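Local coordinates for protein putative primosome component (Streptococcus pyogenes serotype M3, PDB 2QGZ) that probably acts as an ATP-dependent helicase loader of the primosome, helping to place the replicative helicase on DNA, at residues L155-L169 with T251-E263. Numbering follows the deposited sequence.
Sequences LYLYGDMGIGKSYLL and TFFTSNYSFADLE. With PO4 (phosphate ion), chain B.
Tyr257 O receives the phenol of Tyr156, whose OH donates to it at 2.7 Å from well above the carbonyl plane. A chi1 of 177° swings the Tyr156 ring away from its own N-H, toward the turn after strand 251-255. Phe259 CE1 sits over one face of its ring, off centre, the ring planes inclined at 47°, while Leu262 CD2 lies at the hydroxyl edge, 3.3 Å from Tyr156 OH. On the sheet face that carries Tyr156 and Tyr158, Ser258 CB makes a CH-pi contact with the Tyr158 ring, 3.6 Å from its centroid; the ring of His293 also stacks with Tyr158. On the face of Leu157 and Thr254, Leu169 CD2 lies alongside Thr254 CG2 at 3.4 Å, packing helix 165-179 against the sheet. Between these layers the strands run parallel, Leu157 N donating to Phe253 O. Lys165 bends at chi3 and chi4, passing CE within 3.2 Å of Ser255 O, and its NZ binds Asp160 O and, with Lys165 N, O3 of the phosphate ion. The strand-loop-helix thus fits a Walker A P-loop, the ion, probably from the crystallisation liquor, consistent with the place of a nucleotide phosphate, beside strand 251-255, whose Ser255 O takes the N-H of Gly159 where the loop begins.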
ATOM      1  N   LEU A 155       4.592   1.130   5.270  1.00 38.43           N
ATOM      2  CA  LEU A 155       5.397  -0.076   5.170  1.00 37.78           C
ATOM      3  C   LEU A 155       5.599  -0.521   3.727  1.00 35.21           C
ATOM      4  O   LEU A 155       4.729  -0.340   2.879  1.00 33.97           O
ATOM      5  CB  LEU A 155       4.744  -1.223   5.948  1.00 40.32           C
ATOM      6  CG  LEU A 155       4.936  -1.314   7.464  1.00 44.82           C
ATOM      7  CD1 LEU A 155       4.258  -0.147   8.169  1.00 45.81           C
ATOM      8  CD2 LEU A 155       4.338  -2.625   7.947  1.00 46.73           C
ATOM      9  N   TYR A 156       6.769  -1.082   3.458  1.00 33.11           N
ATOM     10  CA  TYR A 156       7.095  -1.627   2.150  1.00 31.67           C
ATOM     11  C   TYR A 156       7.215  -3.129   2.441  1.00 30.86           C
ATOM     12  O   TYR A 156       8.209  -3.585   3.018  1.00 29.25           O
ATOM     13  CB  TYR A 156       8.422  -1.047   1.640  1.00 34.37           C
ATOM     14  CG  TYR A 156       8.898  -1.598   0.298  1.00 35.17           C
ATOM     15  CD1 TYR A 156       9.602  -2.802   0.224  1.00 36.16           C
ATOM     16  CD2 TYR A 156       8.657  -0.903  -0.892  1.00 33.73           C
ATOM     17  CE1 TYR A 156      10.061  -3.294  -0.992  1.00 35.54           C
ATOM     18  CE2 TYR A 156       9.108  -1.387  -2.114  1.00 33.73           C
ATOM     19  CZ  TYR A 156       9.812  -2.584  -2.156  1.00 36.09           C
ATOM     20  OH  TYR A 156      10.281  -3.071  -3.359  1.00 35.58           O
ATOM     21  N   LEU A 157       6.170  -3.879   2.089  1.00 30.06           N
ATOM     22  CA  LEU A 157       6.127  -5.322   2.321  1.00 30.25           C
ATOM     23  C   LEU A 157       6.506  -6.098   1.085  1.00 29.73           C
ATOM     24  O   LEU A 157       5.833  -6.010   0.058  1.00 31.90           O
ATOM     25  CB  LEU A 157       4.718  -5.779   2.724  1.00 33.26           C
ATOM     26  CG  LEU A 157       4.224  -5.542   4.142  1.00 36.05           C
ATOM     27  CD1 LEU A 157       2.814  -6.092   4.284  1.00 36.22           C
ATOM     28  CD2 LEU A 157       5.156  -6.229   5.112  1.00 38.01           C
ATOM     29  N   TYR A 158       7.558  -6.889   1.175  1.00 30.05           N
ATOM     30  CA  TYR A 158       7.933  -7.664   0.015  1.00 32.83           C
ATOM     31  C   TYR A 158       8.149  -9.132   0.373  1.00 33.89           C
ATOM     32  O   TYR A 158       8.484  -9.465   1.511  1.00 32.40           O
ATOM     33  CB  TYR A 158       9.181  -7.057  -0.628  1.00 32.19           C
ATOM     34  CG  TYR A 158      10.478  -7.437   0.036  1.00 33.23           C
ATOM     35  CD1 TYR A 158      11.197  -8.551  -0.397  1.00 36.41           C
ATOM     36  CD2 TYR A 158      10.994  -6.683   1.086  1.00 32.38           C
ATOM     37  CE1 TYR A 158      12.402  -8.908   0.200  1.00 37.79           C
ATOM     38  CE2 TYR A 158      12.195  -7.028   1.690  1.00 36.40           C
ATOM     39  CZ  TYR A 158      12.894  -8.147   1.240  1.00 37.93           C
ATOM     40  OH  TYR A 158      14.073  -8.519   1.839  1.00 41.92           O
ATOM     41  N   GLY A 159       7.946 -10.001  -0.611  1.00 36.89           N
ATOM     42  CA  GLY A 159       8.109 -11.428  -0.401  1.00 39.36           C
ATOM     43  C   GLY A 159       7.512 -12.176  -1.579  1.00 42.52           C
ATOM     44  O   GLY A 159       7.081 -11.554  -2.556  1.00 43.14           O
ATOM     45  N   ASP A 160       7.477 -13.501  -1.492  1.00 43.44           N
ATOM     46  CA  ASP A 160       6.935 -14.309  -2.570  1.00 45.83           C
ATOM     47  C   ASP A 160       5.503 -13.931  -2.932  1.00 46.75           C
ATOM     48  O   ASP A 160       4.775 -13.324  -2.144  1.00 46.95           O
ATOM     49  CB  ASP A 160       7.006 -15.799  -2.212  1.00 48.05           C
ATOM     50  CG  ASP A 160       8.431 -16.272  -1.953  1.00 51.65           C
ATOM     51  OD1 ASP A 160       9.384 -15.489  -2.189  1.00 50.23           O
ATOM     52  OD2 ASP A 160       8.597 -17.434  -1.517  1.00 54.22           O
ATOM     53  N   MET A 161       5.112 -14.310  -4.141  1.00 47.36           N
ATOM     54  CA  MET A 161       3.796 -14.017  -4.665  1.00 47.40           C
ATOM     55  C   MET A 161       2.725 -14.893  -4.007  1.00 46.03           C
ATOM     56  O   MET A 161       2.943 -16.083  -3.758  1.00 47.60           O
ATOM     57  CB  MET A 161       3.823 -14.236  -6.178  1.00 50.84           C
ATOM     58  CG  MET A 161       2.625 -13.693  -6.941  1.00 56.32           C
ATOM     59  SD  MET A 161       2.866 -13.844  -8.745  1.00 62.25           S
ATOM     60  CE  MET A 161       2.233 -15.522  -9.020  1.00 60.63           C
ATOM     61  N   GLY A 162       1.583 -14.286  -3.698  1.00 41.24           N
ATOM     62  CA  GLY A 162       0.486 -15.023  -3.096  1.00 38.53           C
ATOM     63  C   GLY A 162       0.521 -15.380  -1.619  1.00 38.28           C
ATOM     64  O   GLY A 162      -0.316 -16.164  -1.186  1.00 37.47           O
ATOM     65  N   ILE A 163       1.444 -14.822  -0.834  1.00 35.73           N
ATOM     66  CA  ILE A 163       1.495 -15.147   0.596  1.00 33.38           C
ATOM     67  C   ILE A 163       0.617 -14.275   1.498  1.00 31.01           C
ATOM     68  O   ILE A 163       0.542 -14.508   2.698  1.00 34.16           O
ATOM     69  CB  ILE A 163       2.950 -15.118   1.146  1.00 32.02           C
ATOM     70  CG1 ILE A 163       3.513 -13.695   1.078  1.00 32.11           C
ATOM     71  CG2 ILE A 163       3.828 -16.085   0.352  1.00 29.22           C
ATOM     72  CD1 ILE A 163       4.916 -13.560   1.667  1.00 28.33           C
ATOM     73  N   GLY A 164      -0.050 -13.280   0.923  1.00 29.26           N
ATOM     74  CA  GLY A 164      -0.921 -12.427   1.715  1.00 28.34           C
ATOM     75  C   GLY A 164      -0.364 -11.059   2.101  1.00 28.80           C
ATOM     76  O   GLY A 164      -0.835 -10.446   3.055  1.00 29.45           O
ATOM     77  N   LYS A 165       0.627 -10.558   1.370  1.00 28.64           N
ATOM     78  CA  LYS A 165       1.175  -9.254   1.720  1.00 29.16           C
ATOM     79  C   LYS A 165       0.110  -8.181   1.555  1.00 29.90           C
ATOM     80  O   LYS A 165      -0.046  -7.323   2.420  1.00 30.02           O
ATOM     81  CB  LYS A 165       2.404  -8.942   0.865  1.00 25.74           C
ATOM     82  CG  LYS A 165       3.593  -9.856   1.181  1.00 24.74           C
ATOM     83  CD  LYS A 165       4.851  -9.438   0.437  1.00 26.06           C
ATOM     84  CE  LYS A 165       4.605  -9.315  -1.064  1.00 26.55           C
ATOM     85  NZ  LYS A 165       4.080 -10.581  -1.684  1.00 26.89           N
ATOM     86  N   SER A 166      -0.637  -8.248   0.455  1.00 29.73           N
ATOM     87  CA  SER A 166      -1.688  -7.269   0.206  1.00 31.66           C
ATOM     88  C   SER A 166      -2.851  -7.427   1.193  1.00 31.83           C
ATOM     89  O   SER A 166      -3.489  -6.445   1.581  1.00 32.60           O
ATOM     90  CB  SER A 166      -2.192  -7.382  -1.245  1.00 32.75           C
ATOM     91  OG  SER A 166      -2.738  -8.670  -1.520  1.00 36.37           O
ATOM     92  N   TYR A 167      -3.125  -8.659   1.603  1.00 33.24           N
ATOM     93  CA  TYR A 167      -4.202  -8.929   2.556  1.00 35.42           C
ATOM     94  C   TYR A 167      -3.931  -8.267   3.905  1.00 34.24           C
ATOM     95  O   TYR A 167      -4.821  -7.643   4.494  1.00 32.24           O
ATOM     96  CB  TYR A 167      -4.366 -10.440   2.744  1.00 40.08           C
ATOM     97  CG  TYR A 167      -5.265 -11.094   1.715  1.00 45.35           C
ATOM     98  CD1 TYR A 167      -5.296 -10.647   0.397  1.00 49.05           C
ATOM     99  CD2 TYR A 167      -6.064 -12.180   2.055  1.00 48.84           C
ATOM    100  CE1 TYR A 167      -6.101 -11.265  -0.557  1.00 51.51           C
ATOM    101  CE2 TYR A 167      -6.870 -12.810   1.107  1.00 52.72           C
ATOM    102  CZ  TYR A 167      -6.884 -12.347  -0.196  1.00 53.29           C
ATOM    103  OH  TYR A 167      -7.679 -12.973  -1.135  1.00 55.38           O
ATOM    104  N   LEU A 168      -2.697  -8.413   4.381  1.00 33.68           N
ATOM    105  CA  LEU A 168      -2.257  -7.833   5.649  1.00 33.18           C
ATOM    106  C   LEU A 168      -2.524  -6.316   5.644  1.00 32.72           C
ATOM    107  O   LEU A 168      -3.066  -5.763   6.600  1.00 33.44           O
ATOM    108  CB  LEU A 168      -0.759  -8.089   5.829  1.00 31.64           C
ATOM    109  CG  LEU A 168      -0.065  -7.981   7.189  1.00 35.29           C
ATOM    110  CD1 LEU A 168       1.332  -7.438   6.957  1.00 34.99           C
ATOM    111  CD2 LEU A 168      -0.812  -7.071   8.142  1.00 34.83           C
ATOM    112  N   LEU A 169      -2.126  -5.656   4.564  1.00 32.44           N
ATOM    113  CA  LEU A 169      -2.319  -4.218   4.413  1.00 32.05           C
ATOM    114  C   LEU A 169      -3.802  -3.882   4.280  1.00 32.03           C
ATOM    115  O   LEU A 169      -4.257  -2.844   4.761  1.00 29.36           O
ATOM    116  CB  LEU A 169      -1.528  -3.720   3.198  1.00 31.35           C
ATOM    117  CG  LEU A 169      -0.181  -3.031   3.460  1.00 33.03           C
ATOM    118  CD1 LEU A 169       0.533  -3.663   4.641  1.00 30.81           C
ATOM    119  CD2 LEU A 169       0.676  -3.089   2.198  1.00 31.89           C
ATOM    120  N   THR A 251       2.181   6.276   3.041  1.00 32.23           N
ATOM    121  CA  THR A 251       2.116   5.520   1.803  1.00 30.29           C
ATOM    122  C   THR A 251       2.729   4.145   2.003  1.00 31.27           C
ATOM    123  O   THR A 251       3.838   4.023   2.521  1.00 32.00           O
ATOM    124  CB  THR A 251       2.875   6.276   0.712  1.00 29.86           C
ATOM    125  OG1 THR A 251       2.385   7.624   0.665  1.00 28.04           O
ATOM    126  CG2 THR A 251       2.694   5.610  -0.645  1.00 26.38           C
ATOM    127  N   PHE A 252       1.995   3.109   1.612  1.00 31.40           N
ATOM    128  CA  PHE A 252       2.477   1.741   1.756  1.00 31.14           C
ATOM    129  C   PHE A 252       2.708   1.113   0.384  1.00 30.26           C
ATOM    130  O   PHE A 252       2.254   1.639  -0.624  1.00 30.43           O
ATOM    131  CB  PHE A 252       1.457   0.894   2.521  1.00 29.33           C
ATOM    132  CG  PHE A 252       1.191   1.369   3.921  1.00 31.11           C
ATOM    133  CD1 PHE A 252       0.591   2.604   4.154  1.00 32.28           C
ATOM    134  CD2 PHE A 252       1.533   0.573   5.014  1.00 30.00           C
ATOM    135  CE1 PHE A 252       0.333   3.040   5.460  1.00 34.55           C
ATOM    136  CE2 PHE A 252       1.282   0.998   6.321  1.00 31.11           C
ATOM    137  CZ  PHE A 252       0.680   2.233   6.547  1.00 32.23           C
ATOM    138  N   PHE A 253       3.420  -0.010   0.351  1.00 30.04           N
ATOM    139  CA  PHE A 253       3.694  -0.718  -0.894  1.00 30.06           C
ATOM    140  C   PHE A 253       3.821  -2.210  -0.613  1.00 31.04           C
ATOM    141  O   PHE A 253       4.052  -2.617   0.521  1.00 32.15           O
ATOM    142  CB  PHE A 253       5.034  -0.294  -1.519  1.00 30.48           C
ATOM    143  CG  PHE A 253       5.255   1.186  -1.603  1.00 27.43           C
ATOM    144  CD1 PHE A 253       5.643   1.912  -0.479  1.00 26.33           C
ATOM    145  CD2 PHE A 253       5.131   1.849  -2.829  1.00 28.76           C
ATOM    146  CE1 PHE A 253       5.913   3.284  -0.569  1.00 28.74           C
ATOM    147  CE2 PHE A 253       5.398   3.226  -2.937  1.00 28.36           C
ATOM    148  CZ  PHE A 253       5.792   3.945  -1.801  1.00 28.81           C
ATOM    149  N   THR A 254       3.668  -3.019  -1.651  1.00 30.97           N
ATOM    150  CA  THR A 254       3.876  -4.462  -1.545  1.00 31.33           C
ATOM    151  C   THR A 254       4.687  -4.758  -2.806  1.00 33.21           C
ATOM    152  O   THR A 254       4.533  -4.082  -3.827  1.00 30.22           O
ATOM    153  CB  THR A 254       2.578  -5.291  -1.603  1.00 31.51           C
ATOM    154  OG1 THR A 254       1.973  -5.127  -2.880  1.00 29.34           O
ATOM    155  CG2 THR A 254       1.600  -4.866  -0.519  1.00 32.48           C
ATOM    156  N   SER A 255       5.546  -5.762  -2.757  1.00 34.71           N
ATOM    157  CA  SER A 255       6.354  -6.063  -3.925  1.00 38.13           C
ATOM    158  C   SER A 255       6.987  -7.449  -3.824  1.00 39.46           C
ATOM    159  O   SER A 255       7.024  -8.046  -2.750  1.00 39.72           O
ATOM    160  CB  SER A 255       7.449  -4.990  -4.058  1.00 38.14           C
ATOM    161  OG  SER A 255       8.290  -5.225  -5.172  1.00 40.86           O
ATOM    162  N   ASN A 256       7.472  -7.961  -4.953  1.00 41.66           N
ATOM    163  CA  ASN A 256       8.143  -9.256  -4.977  1.00 44.31           C
ATOM    164  C   ASN A 256       9.634  -9.013  -4.744  1.00 46.13           C
ATOM    165  O   ASN A 256      10.390  -9.950  -4.481  1.00 47.90           O
ATOM    166  CB  ASN A 256       7.951  -9.949  -6.327  1.00 46.58           C
ATOM    167  CG  ASN A 256       6.517 -10.364  -6.573  1.00 49.00           C
ATOM    168  OD1 ASN A 256       5.920 -11.067  -5.764  1.00 52.78           O
ATOM    169  ND2 ASN A 256       5.959  -9.936  -7.697  1.00 50.06           N
ATOM    170  N   TYR A 257      10.040  -7.746  -4.818  1.00 45.30           N
ATOM    171  CA  TYR A 257      11.440  -7.371  -4.655  1.00 46.14           C
ATOM    172  C   TYR A 257      11.694  -6.469  -3.459  1.00 45.11           C
ATOM    173  O   TYR A 257      10.845  -5.667  -3.080  1.00 45.78           O
ATOM    174  CB  TYR A 257      11.936  -6.631  -5.904  1.00 48.92           C
ATOM    175  CG  TYR A 257      11.556  -7.277  -7.217  1.00 52.91           C
ATOM    176  CD1 TYR A 257      12.163  -8.465  -7.642  1.00 55.51           C
ATOM    177  CD2 TYR A 257      10.574  -6.709  -8.031  1.00 53.61           C
ATOM    178  CE1 TYR A 257      11.796  -9.069  -8.847  1.00 56.57           C
ATOM    179  CE2 TYR A 257      10.200  -7.306  -9.234  1.00 56.07           C
ATOM    180  CZ  TYR A 257      10.813  -8.482  -9.634  1.00 57.03           C
ATOM    181  OH  TYR A 257      10.430  -9.075 -10.816  1.00 59.65           O
ATOM    182  N   SER A 258      12.885  -6.594  -2.884  1.00 45.54           N
ATOM    183  CA  SER A 258      13.300  -5.768  -1.758  1.00 44.49           C
ATOM    184  C   SER A 258      13.699  -4.428  -2.370  1.00 43.95           C
ATOM    185  O   SER A 258      13.661  -4.278  -3.591  1.00 41.61           O
ATOM    186  CB  SER A 258      14.519  -6.382  -1.078  1.00 46.70           C
ATOM    187  OG  SER A 258      15.638  -6.366  -1.956  1.00 48.07           O
ATOM    188  N   PHE A 259      14.084  -3.465  -1.536  1.00 43.74           N
ATOM    189  CA  PHE A 259      14.496  -2.158  -2.041  1.00 45.44           C
ATOM    190  C   PHE A 259      15.579  -2.312  -3.094  1.00 48.82           C
ATOM    191  O   PHE A 259      15.402  -1.922  -4.250  1.00 48.37           O
ATOM    192  CB  PHE A 259      15.038  -1.277  -0.916  1.00 43.44           C
ATOM    193  CG  PHE A 259      13.977  -0.608  -0.097  1.00 43.55           C
ATOM    194  CD1 PHE A 259      12.717  -0.346  -0.637  1.00 43.07           C
ATOM    195  CD2 PHE A 259      14.248  -0.200   1.202  1.00 41.84           C
ATOM    196  CE1 PHE A 259      11.749   0.314   0.107  1.00 41.53           C
ATOM    197  CE2 PHE A 259      13.289   0.460   1.954  1.00 41.87           C
ATOM    198  CZ  PHE A 259      12.036   0.718   1.404  1.00 42.44           C
ATOM    199  N   ALA A 260      16.700  -2.896  -2.680  1.00 52.09           N
ATOM    200  CA  ALA A 260      17.848  -3.102  -3.550  1.00 54.01           C
ATOM    201  C   ALA A 260      17.514  -3.828  -4.847  1.00 54.86           C
ATOM    202  O   ALA A 260      18.006  -3.455  -5.906  1.00 54.93           O
ATOM    203  CB  ALA A 260      18.931  -3.853  -2.794  1.00 55.80           C
ATOM    204  N   ASP A 261      16.684  -4.864  -4.760  1.00 56.86           N
ATOM    205  CA  ASP A 261      16.296  -5.631  -5.942  1.00 58.88           C
ATOM    206  C   ASP A 261      15.327  -4.862  -6.835  1.00 59.36           C
ATOM    207  O   ASP A 261      15.333  -5.030  -8.056  1.00 58.58           O
ATOM    208  CB  ASP A 261      15.646  -6.964  -5.537  1.00 62.25           C
ATOM    209  CG  ASP A 261      16.658  -8.099  -5.376  1.00 66.21           C
ATOM    210  OD1 ASP A 261      17.530  -8.023  -4.477  1.00 66.13           O
ATOM    211  OD2 ASP A 261      16.571  -9.077  -6.154  1.00 68.43           O
ATOM    212  N   LEU A 262      14.485  -4.030  -6.229  1.00 59.00           N
ATOM    213  CA  LEU A 262      13.517  -3.258  -6.999  1.00 58.98           C
ATOM    214  C   LEU A 262      14.238  -2.229  -7.850  1.00 61.29           C
ATOM    215  O   LEU A 262      13.902  -2.022  -9.015  1.00 61.34           O
ATOM    216  CB  LEU A 262      12.528  -2.541  -6.079  1.00 55.89           C
ATOM    217  CG  LEU A 262      11.539  -1.644  -6.830  1.00 54.67           C
ATOM    218  CD1 LEU A 262      10.739  -2.484  -7.821  1.00 51.93           C
ATOM    219  CD2 LEU A 262      10.625  -0.929  -5.848  1.00 54.33           C
ATOM    220  N   GLU A 263      15.233  -1.581  -7.257  1.00 63.01           N
ATOM    221  CA  GLU A 263      15.997  -0.570  -7.964  1.00 66.22           C
ATOM    222  C   GLU A 263      16.823  -1.209  -9.078  1.00 66.73           C
ATOM    223  O   GLU A 263      16.772  -0.773 -10.230  1.00 65.66           O
ATOM    224  CB  GLU A 263      16.915   0.171  -6.991  1.00 67.32           C
ATOM    225  CG  GLU A 263      17.570   1.395  -7.601  1.00 70.52           C
ATOM    226  CD  GLU A 263      18.315   2.237  -6.581  1.00 72.06           C
ATOM    227  OE1 GLU A 263      18.739   3.357  -6.942  1.00 73.81           O
ATOM    228  OE2 GLU A 263      18.478   1.784  -5.427  1.00 72.16           O
TER
HETATM  229  P   PO4 B 401       0.338 -10.788  -2.098  1.00 22.49           P
HETATM  230  O1  PO4 B 401       0.665  -9.350  -2.332  1.00 22.49           O
HETATM  231  O2  PO4 B 401       0.450 -11.536  -3.389  1.00 22.49           O
HETATM  232  O3  PO4 B 401       1.307 -11.374  -1.103  1.00 22.49           O
HETATM  233  O4  PO4 B 401      -1.042 -10.893  -1.566  1.00 22.49           O
HETATM  234  O   HOH W   1       3.581 -10.188  -5.075  1.00 64.06           O